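Side-chain contacts in EvdO2 (PDB 4XAB), which is probably a non-haem iron, 2-oxoglutarate-dependent oxygenase of the phytanoyl-CoA dioxygenase family that carries out oxidative cyclization in orthosomycin biosynthesis: residues A[89-92]-A[93-97]; A[134-137]-A[138-141]. All blocks are in the same frame, centred on the assembly; numbering follows the deposited sequence.

Interaction 1: residues A[89-92]-A[93-97]; sequences PHFA and RCRSI
Cys94 meets His90 one helical turn back in a sulfur-aromatic contact: SG of Cys94 lies over one face of the imidazole, displaced toward its rim, 3.4 Å from His90 NE2. His90 CG, anti to the backbone N (chi1 169°), sends the imidazole out mostly across the helix axis and under SG; the hydrogen bond between NE2 and Thr148 OG1 would hold the ring's rotation. Two arginines carry most of the remaining side-chain packing. Arg93 bends at chi3 (-51°) and turns back over the first turn, so that Pro89 O sits above the guanidinium centre, NH2 packs 3.6 Å from Pro89 CB, and NH1 reaches Glu34 and the carbonyl of Val29. Arg95 brings NH1 to the edge of the Phe91 ring, 3.5 Å from CE2, with the two planes 78° apart. These side chains project from the first turns of helix 89-102, which lies against strand 226-234 of the double-stranded beta-helix; His90 and Cys94 both touch Leu231. Backbone i to i+4 bonds run through the segment, among them Arg95 N to Phe91 O at 2.8 Å. A water donates to Ala92 O (2.7 Å) and accepts from Arg95 NH2, while Glu106 pairs with Arg95 NE and accepts a bond from Ser96 OG.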
loop_
_atom_site.group_PDB
_atom_site.type_symbol
_atom_site.label_atom_id
_atom_site.label_comp_id
_atom_site.label_asym_id
_atom_site.label_seq_id
_atom_site.Cartn_x
_atom_site.Cartn_y
_atom_site.Cartn_z
ATOM N N PRO A 89 -4.910 -10.860 15.441
ATOM C CA PRO A 89 -3.486 -11.018 15.745
ATOM C C PRO A 89 -2.595 -10.433 14.650
ATOM O O PRO A 89 -1.482 -10.003 14.958
ATOM C CB PRO A 89 -3.314 -12.542 15.843
ATOM C CG PRO A 89 -4.667 -13.035 16.273
ATOM C CD PRO A 89 -5.648 -12.132 15.561
ATOM N N HIS A 90 -3.065 -10.428 13.401
ATOM C CA HIS A 90 -2.278 -9.880 12.294
ATOM C C HIS A 90 -2.151 -8.368 12.457
ATOM O O HIS A 90 -1.079 -7.804 12.255
ATOM C CB HIS A 90 -2.900 -10.218 10.931
ATOM C CG HIS A 90 -2.293 -9.457 9.783
ATOM N ND1 HIS A 90 -2.836 -8.286 9.300
ATOM C CD2 HIS A 90 -1.181 -9.690 9.040
ATOM C CE1 HIS A 90 -2.095 -7.836 8.300
ATOM N NE2 HIS A 90 -1.085 -8.668 8.125
ATOM N N PHE A 91 -3.235 -7.708 12.839
ATOM C CA PHE A 91 -3.144 -6.273 13.077
ATOM C C PHE A 91 -2.141 -5.980 14.190
ATOM O O PHE A 91 -1.275 -5.113 14.049
ATOM C CB PHE A 91 -4.498 -5.669 13.445
ATOM C CG PHE A 91 -4.398 -4.247 13.933
ATOM C CD1 PHE A 91 -4.357 -3.195 13.032
ATOM C CD2 PHE A 91 -4.320 -3.964 15.299
ATOM C CE1 PHE A 91 -4.254 -1.889 13.477
ATOM C CE2 PHE A 91 -4.208 -2.663 15.739
ATOM C CZ PHE A 91 -4.182 -1.629 14.831
ATOM N N ALA A 92 -2.267 -6.708 15.294
ATOM C CA ALA A 92 -1.433 -6.469 16.462
ATOM C C ALA A 92 0.031 -6.688 16.119
ATOM O O ALA A 92 0.907 -5.952 16.578
ATOM C CB ALA A 92 -1.855 -7.376 17.612
ATOM N N ARG A 93 0.274 -7.718 15.310
ATOM C CA ARG A 93 1.601 -8.097 14.868
ATOM C C ARG A 93 2.189 -6.976 14.016
ATOM O O ARG A 93 3.350 -6.591 14.172
ATOM C CB ARG A 93 1.518 -9.415 14.074
ATOM C CG ARG A 93 2.817 -10.108 13.748
ATOM C CD ARG A 93 2.540 -11.444 13.015
ATOM N NE ARG A 93 1.572 -12.279 13.741
ATOM C CZ ARG A 93 0.434 -12.746 13.224
ATOM N NH1 ARG A 93 0.106 -12.481 11.962
ATOM N NH2 ARG A 93 -0.384 -13.485 13.972
ATOM N N CYS A 94 1.370 -6.448 13.119
ATOM C CA CYS A 94 1.807 -5.358 12.254
ATOM C C CYS A 94 2.064 -4.067 13.044
ATOM O O CYS A 94 3.005 -3.330 12.737
ATOM C CB CYS A 94 0.773 -5.112 11.156
ATOM S SG CYS A 94 0.774 -6.400 9.877
ATOM N N ARG A 95 1.238 -3.795 14.059
ATOM C CA ARG A 95 1.431 -2.589 14.875
ATOM C C ARG A 95 2.770 -2.682 15.612
ATOM O O ARG A 95 3.507 -1.697 15.741
ATOM C CB ARG A 95 0.266 -2.397 15.860
ATOM C CG ARG A 95 0.292 -1.077 16.641
ATOM C CD ARG A 95 -0.911 -0.973 17.589
ATOM N NE ARG A 95 -0.974 -2.141 18.465
ATOM C CZ ARG A 95 -2.053 -2.539 19.135
ATOM N NH1 ARG A 95 -3.188 -1.863 19.043
ATOM N NH2 ARG A 95 -1.991 -3.628 19.893
ATOM N N SER A 96 3.090 -3.882 16.087
ATOM C CA SER A 96 4.363 -4.115 16.765
ATOM C C SER A 96 5.537 -3.932 15.817
ATOM O O SER A 96 6.566 -3.388 16.198
ATOM C CB SER A 96 4.398 -5.515 17.377
ATOM O OG SER A 96 3.359 -5.639 18.331
ATOM N N ILE A 97 5.378 -4.388 14.578
ATOM C CA ILE A 97 6.414 -4.208 13.574
ATOM C C ILE A 97 6.612 -2.716 13.295
ATOM O O ILE A 97 7.734 -2.231 13.229
ATOM C CB ILE A 97 6.066 -4.955 12.257
ATOM C CG1 ILE A 97 6.164 -6.471 12.477
ATOM C CG2 ILE A 97 6.999 -4.524 11.145
ATOM C CD1 ILE A 97 5.678 -7.304 11.294
HETATM O O HOH W 1 0.702 -4.979 19.055
#

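Interaction 2: residues A[134-137]-A[138-141]; sequences YMDP and RWRR
Asp136 holds CG anti to its own backbone nitrogen (chi1 -169°) and Arg138 bends at chi3 (-67°), which brings carboxylate and guanidinium together nearly coplanar, their planes 28° apart. They meet across a type I beta turn, Asp136 to Trp139, that leads from a loop into strand 139-149 of the double-stranded beta-helix. The salt bridge is side-on. Arg138 NE donates to the syn lone pair of Asp136 OD1 at 3.0 Å, and Arg138 NH2 reaches OD2 at 3.0 Å, tilted somewhat from both planes. OD1 also accepts the backbone N of Arg138 at 2.9 Å, approached from above the carboxylate plane, so one oxygen is shared by the main chain and side chain of the same residue. An alanine in place of Asp136 would probably leave the Arg138 guanidinium without its charged mate and free to swing, and take from the turn the acceptor of the Arg138 N-H. The turn itself closes through Trp139 N to Asp136 O, 3.2 Å, with the donor well above the carbonyl plane. Trp251, near the C-terminus, packs on both Asp136 and Arg138. Flanking the turn, the Met135 and Arg141 side chains cross at about a right angle, and Glu110 and Ser235 O hold Arg141 NH1. Here the methyl CE of Met135 rests 3.8 Å from Arg141 CD.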
loop_
_atom_site.group_PDB
_atom_site.type_symbol
_atom_site.label_atom_id
_atom_site.label_comp_id
_atom_site.label_asym_id
_atom_site.label_seq_id
_atom_site.Cartn_x
_atom_site.Cartn_y
_atom_site.Cartn_z
ATOM N N TYR A 134 0.823 12.844 -1.270
ATOM C CA TYR A 134 -0.610 12.997 -1.031
ATOM C C TYR A 134 -0.915 13.771 0.245
ATOM O O TYR A 134 -2.070 14.069 0.530
ATOM C CB TYR A 134 -1.295 11.626 -0.941
ATOM C CG TYR A 134 -1.433 10.904 -2.267
ATOM C CD1 TYR A 134 -2.529 11.131 -3.089
ATOM C CD2 TYR A 134 -0.471 10.005 -2.688
ATOM C CE1 TYR A 134 -2.657 10.467 -4.310
ATOM C CE2 TYR A 134 -0.583 9.346 -3.904
ATOM C CZ TYR A 134 -1.687 9.586 -4.710
ATOM O OH TYR A 134 -1.819 8.925 -5.923
ATOM N N MET A 135 0.114 14.083 1.021
ATOM C CA MET A 135 -0.115 14.630 2.350
ATOM C C MET A 135 0.107 16.132 2.423
ATOM O O MET A 135 0.890 16.682 1.657
ATOM C CB MET A 135 0.775 13.913 3.352
ATOM C CG MET A 135 0.471 12.437 3.395
ATOM S SD MET A 135 1.667 11.599 4.440
ATOM C CE MET A 135 1.122 12.078 6.061
ATOM N N ASP A 136 -0.576 16.769 3.371
ATOM C CA ASP A 136 -0.495 18.212 3.595
ATOM C C ASP A 136 0.922 18.619 4.001
ATOM O O ASP A 136 1.422 18.156 5.019
ATOM C CB ASP A 136 -1.502 18.589 4.683
ATOM C CG ASP A 136 -1.706 20.075 4.830
ATOM O OD1 ASP A 136 -0.792 20.866 4.524
ATOM O OD2 ASP A 136 -2.802 20.435 5.289
ATOM N N PRO A 137 1.575 19.491 3.211
ATOM C CA PRO A 137 2.974 19.834 3.516
ATOM C C PRO A 137 3.120 20.666 4.781
ATOM O O PRO A 137 4.238 20.885 5.276
ATOM C CB PRO A 137 3.419 20.632 2.282
ATOM C CG PRO A 137 2.131 21.174 1.701
ATOM C CD PRO A 137 1.102 20.117 1.962
ATOM N N ARG A 138 1.995 21.138 5.304
ATOM C CA ARG A 138 2.010 21.942 6.524
ATOM C C ARG A 138 2.181 21.106 7.792
ATOM O O ARG A 138 2.463 21.646 8.865
ATOM C CB ARG A 138 0.722 22.769 6.629
ATOM C CG ARG A 138 0.592 23.810 5.542
ATOM C CD ARG A 138 -0.758 24.493 5.616
ATOM N NE ARG A 138 -1.869 23.588 5.302
ATOM C CZ ARG A 138 -3.147 23.973 5.289
ATOM N NH1 ARG A 138 -3.458 25.229 5.570
ATOM N NH2 ARG A 138 -4.113 23.101 4.986
ATOM N N TRP A 139 2.020 19.792 7.669
ATOM C CA TRP A 139 1.980 18.914 8.834
ATOM C C TRP A 139 2.733 17.627 8.533
ATOM O O TRP A 139 2.339 16.859 7.654
ATOM C CB TRP A 139 0.532 18.611 9.221
ATOM C CG TRP A 139 -0.181 19.851 9.585
ATOM C CD1 TRP A 139 -1.003 20.606 8.782
ATOM C CD2 TRP A 139 -0.082 20.547 10.830
ATOM N NE1 TRP A 139 -1.444 21.714 9.476
ATOM C CE2 TRP A 139 -0.890 21.704 10.730
ATOM C CE3 TRP A 139 0.587 20.292 12.035
ATOM C CZ2 TRP A 139 -1.036 22.602 11.778
ATOM C CZ3 TRP A 139 0.450 21.202 13.078
ATOM C CH2 TRP A 139 -0.362 22.337 12.945
ATOM N N ARG A 140 3.811 17.393 9.270
ATOM C CA ARG A 140 4.664 16.254 8.972
ATOM C C ARG A 140 4.300 15.094 9.879
ATOM O O ARG A 140 4.091 15.268 11.069
ATOM C CB ARG A 140 6.140 16.636 9.129
ATOM C CG ARG A 140 7.122 15.543 8.702
ATOM C CD ARG A 140 8.565 16.004 8.847
ATOM N NE ARG A 140 9.524 14.933 8.570
ATOM C CZ ARG A 140 10.020 14.115 9.497
ATOM N NH1 ARG A 140 9.645 14.238 10.764
ATOM N NH2 ARG A 140 10.889 13.170 9.157
ATOM N N ARG A 141 4.193 13.901 9.305
ATOM C CA ARG A 141 4.006 12.699 10.110
ATOM C C ARG A 141 5.111 11.727 9.748
ATOM O O ARG A 141 5.466 11.630 8.580
ATOM C CB ARG A 141 2.654 12.038 9.839
ATOM C CG ARG A 141 1.421 12.833 10.265
ATOM C CD ARG A 141 0.191 12.068 9.786
ATOM N NE ARG A 141 -1.060 12.794 9.978
ATOM C CZ ARG A 141 -1.863 12.633 11.022
ATOM N NH1 ARG A 141 -1.535 11.791 11.995
ATOM N NH2 ARG A 141 -2.990 13.330 11.103
#

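Overall arrangement
Interaction 1 comes first along the chain, on helix 89-102, and interaction 2 follows at the entry to strand 139-149; their centres lie 25 Å apart and their nearest atoms about 14 Å, without touching. The antiparallel sheet relates them: strand 226-234, on which the helix packs, pairs with both 110-118 and 139-149. Through His90 the helix also reaches the far end of strand 139-149, the strand that interaction 2 leads into. Between the two contacts the chain supplies His129 and Asp131, which bind nickel together with His215. Interaction 1 packs helix 89-102 on strand 226-234, whereas Met135 of interaction 2 lies about 10 Å from the metal.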